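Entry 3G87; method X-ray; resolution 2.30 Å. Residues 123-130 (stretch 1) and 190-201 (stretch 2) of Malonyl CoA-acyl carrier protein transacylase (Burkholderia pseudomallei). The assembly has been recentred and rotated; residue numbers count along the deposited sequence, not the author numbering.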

# COMPACT_ATOMS: atom_id res chain seq x y z
N GLN A 123 -8.12 -4.08 14.74
CA GLN A 123 -9.18 -4.71 15.49
C GLN A 123 -9.63 -6.02 14.91
O GLN A 123 -10.16 -6.82 15.60
N ALA A 124 -9.42 -6.23 13.62
CA ALA A 124 -9.69 -7.49 12.96
C ALA A 124 -8.98 -8.65 13.63
O ALA A 124 -7.81 -8.66 13.71
N ARG A 125 -9.72 -9.62 14.11
CA ARG A 125 -9.12 -10.80 14.68
C ARG A 125 -9.32 -11.94 13.77
O ARG A 125 -10.15 -11.91 12.94
N ASP A 126 -8.51 -12.95 13.94
CA ASP A 126 -8.79 -14.20 13.29
C ASP A 126 -8.56 -14.30 11.77
O ASP A 126 -8.84 -15.27 11.21
N GLY A 127 -7.97 -13.31 11.15
CA GLY A 127 -7.59 -13.43 9.75
C GLY A 127 -6.09 -13.54 9.58
O GLY A 127 -5.31 -13.42 10.56
N ALA A 128 -5.67 -13.75 8.33
CA ALA A 128 -4.30 -13.87 7.96
C ALA A 128 -4.11 -13.60 6.45
O ALA A 128 -5.10 -13.50 5.67
N MET A 129 -2.84 -13.54 6.03
CA MET A 129 -2.44 -13.35 4.63
C MET A 129 -1.14 -14.10 4.34
O MET A 129 -0.35 -14.36 5.25
N ALA A 130 -0.91 -14.43 3.07
CA ALA A 130 0.25 -15.15 2.64
C ALA A 130 0.50 -14.78 1.22
O ALA A 130 -0.42 -14.60 0.44
N ASN A 190 2.86 -11.29 8.36
CA ASN A 190 2.49 -10.84 9.68
C ASN A 190 1.31 -9.94 9.89
O ASN A 190 1.40 -8.77 9.69
N THR A 191 0.22 -10.51 10.34
CA THR A 191 -1.06 -9.82 10.54
C THR A 191 -2.10 -10.76 11.12
O THR A 191 -2.06 -11.97 10.89
N SER A 192 -3.05 -10.18 11.85
CA SER A 192 -4.12 -10.90 12.52
C SER A 192 -5.43 -10.60 11.75
O SER A 192 -6.57 -10.99 12.17
N GLY A 193 -5.24 -9.91 10.61
CA GLY A 193 -6.34 -9.56 9.72
C GLY A 193 -6.18 -10.07 8.29
O GLY A 193 -5.10 -10.14 7.72
N ALA A 194 -7.32 -10.42 7.73
CA ALA A 194 -7.44 -10.82 6.35
C ALA A 194 -7.69 -9.50 5.65
O ALA A 194 -8.85 -9.13 5.43
N PHE A 195 -6.61 -8.78 5.32
CA PHE A 195 -6.72 -7.43 4.79
C PHE A 195 -7.11 -7.52 3.34
O PHE A 195 -6.75 -8.48 2.66
N HIS A 196 -7.85 -6.53 2.91
CA HIS A 196 -8.25 -6.39 1.53
C HIS A 196 -9.11 -7.55 1.08
O HIS A 196 -8.89 -8.10 0.04
N SER A 197 -10.05 -7.91 1.95
CA SER A 197 -11.05 -8.97 1.73
C SER A 197 -12.35 -8.51 2.40
O SER A 197 -12.40 -7.44 3.01
N LYS A 198 -13.37 -9.35 2.31
CA LYS A 198 -14.69 -9.09 2.91
C LYS A 198 -14.69 -8.97 4.43
O LYS A 198 -15.65 -8.47 4.99
N PHE A 199 -13.66 -9.48 5.10
CA PHE A 199 -13.57 -9.36 6.55
C PHE A 199 -13.33 -7.91 7.00
O PHE A 199 -13.64 -7.56 8.14
N MET A 200 -12.84 -7.07 6.12
CA MET A 200 -12.55 -5.69 6.36
C MET A 200 -13.71 -4.76 6.17
O MET A 200 -13.60 -3.60 6.38
N ARG A 201 -14.83 -5.30 5.76
CA ARG A 201 -16.01 -4.50 5.60
C ARG A 201 -16.39 -3.60 6.78
O ARG A 201 -16.71 -2.51 6.57

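The contact between residues 123-130 and 190-201 is a close crossing of backbones at two glycines, held by a single direct hydrogen bond and two bridging waters and flanked by small apolar contacts around Met129 and Ala124. It illustrates a general principle: where a CB would point straight into a neighbouring backbone, glycine allows the close approach, and the side chains pack beside it.

The CA atoms of Gly127 and Gly193 lie 4.1 Å apart. An ideal CB on Gly127 would point toward the other stretch and fall 2.3 Å from Ala194 N, a clear clash. On Gly193 a CB would point away, yet it would come within 2.3 Å of Phe195 CE1, so here the space is claimed by a neighbour in the same stretch. At this separation Gly127 N donates to Ser192 O at 2.9 Å, with an N-H...acceptor angle of 151°. Asp126 N also lies near this oxygen, 3.3 Å from Ser192 O, but the angle is poor, and it donates instead to water 1 at 2.8 Å from the water O. That water is also hydrogen-bonded to Ser192 OG at 2.6 Å, the serine being in the t rotamer. Arg125 starts away from the partner stretch, but its m, m, t chain returns far enough to place NH1 3.9 Å from Ser192 OG, a proximity rather than a hydrogen bond.

Met129 points toward the other stretch and has the greatest area covered there. With chi angles m, t and p, it sets SD 3.6 Å from Phe195 CB and 3.8 Å from Thr191 CG2, while its CG lies 3.5 Å from Gly193 O. The sulfur also meets the Phe195 ring obliquely, 4.8 Å from SD to the ring centroid. Phe195 itself, with chi1 in m, leaves its backbone sideways.

Thr191 likewise points toward stretch 1, and in its t rotamer, OG1 accepts from Gly193 N at 2.7 Å, a bond within its own stretch. Its carbonyl is reached through water 2, which donates to Thr191 O at 2.8 Å and accepts a weak bond from Met129 N at 3.4 Å from the water O.

Beyond the glycine pair, Ala124 points inward, and its CB touches Met200 CE at 3.5 Å. Met200 sets out sideways, but chi1 and chi2, both m, bring its end nearer, allowing a long side chain to meet a short one.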

# COMPACT_ATOMS: atom_id res chain seq x y z
CB GLN A 123 -10.39 -3.76 15.63
CG GLN A 123 -10.09 -2.54 16.42
CD GLN A 123 -11.07 -1.43 16.34
OE1 GLN A 123 -12.15 -1.57 15.87
NE2 GLN A 123 -10.71 -0.33 16.86
CB ALA A 124 -9.29 -7.43 11.50
CB ARG A 125 -9.75 -11.16 16.00
CG ARG A 125 -9.40 -10.27 17.09
CD ARG A 125 -8.04 -10.42 17.51
NE ARG A 125 -7.77 -9.36 18.45
CZ ARG A 125 -6.86 -8.42 18.28
NH1 ARG A 125 -6.13 -8.43 17.18
NH2 ARG A 125 -6.69 -7.50 19.20
CB ASP A 126 -10.18 -14.65 13.72
CG ASP A 126 -10.25 -15.03 15.20
OD1 ASP A 126 -9.28 -15.58 15.73
OD2 ASP A 126 -11.26 -14.77 15.87
CB ALA A 128 -3.83 -15.23 8.30
CB MET A 129 -2.22 -11.86 4.33
CG MET A 129 -3.37 -10.91 4.76
SD MET A 129 -2.90 -9.17 4.56
CE MET A 129 -3.01 -8.92 2.78
CB ALA A 130 0.05 -16.62 2.77
CB ASN A 190 3.67 -10.27 10.37
CG ASN A 190 4.22 -11.19 11.30
OD1 ASN A 190 3.86 -11.18 12.46
ND2 ASN A 190 5.10 -12.04 10.83
CB THR A 191 -1.64 -9.12 9.22
OG1 THR A 191 -3.08 -9.05 9.28
CG2 THR A 191 -1.22 -9.85 7.94
CB SER A 192 -4.21 -10.38 13.97
OG SER A 192 -4.82 -11.31 14.86
CB ALA A 194 -8.65 -11.70 6.23
CB PHE A 195 -5.41 -6.64 4.95
CG PHE A 195 -5.02 -6.35 6.41
CD1 PHE A 195 -6.01 -6.36 7.43
CD2 PHE A 195 -3.69 -6.05 6.75
CE1 PHE A 195 -5.67 -6.10 8.78
CE2 PHE A 195 -3.34 -5.80 8.12
CZ PHE A 195 -4.33 -5.81 9.11
CB HIS A 196 -7.03 -6.15 0.61
CG HIS A 196 -6.40 -4.80 0.80
ND1 HIS A 196 -7.00 -3.64 0.42
CD2 HIS A 196 -5.25 -4.44 1.40
CE1 HIS A 196 -6.25 -2.62 0.74
NE2 HIS A 196 -5.19 -3.08 1.35
CB SER A 197 -10.61 -10.31 2.35
OG SER A 197 -10.84 -10.32 3.78
CB LYS A 198 -15.68 -10.19 2.53
CG LYS A 198 -15.28 -11.61 3.02
CD LYS A 198 -16.37 -12.66 2.66
CE LYS A 198 -15.77 -14.07 2.69
NZ LYS A 198 -16.77 -15.15 2.37
CB PHE A 199 -12.62 -10.41 7.17
CG PHE A 199 -13.06 -11.84 6.88
CD1 PHE A 199 -14.09 -12.43 7.61
CD2 PHE A 199 -12.53 -12.55 5.79
CE1 PHE A 199 -14.56 -13.73 7.31
CE2 PHE A 199 -12.98 -13.84 5.50
CZ PHE A 199 -14.00 -14.43 6.28
CB MET A 200 -11.38 -5.24 5.51
CG MET A 200 -10.07 -5.76 5.97
SD MET A 200 -9.68 -5.64 7.70
CE MET A 200 -9.81 -7.28 8.02
CB ARG A 201 -17.17 -5.35 5.19
CG ARG A 201 -17.40 -5.23 3.80
CD ARG A 201 -18.36 -6.24 3.29
NE ARG A 201 -17.81 -7.12 2.30
CZ ARG A 201 -17.34 -6.75 1.12
NH1 ARG A 201 -17.35 -5.47 0.77
NH2 ARG A 201 -16.87 -7.66 0.27
O HOH W 1 -6.39 -13.14 15.75
O HOH W 2 -0.98 -13.60 8.93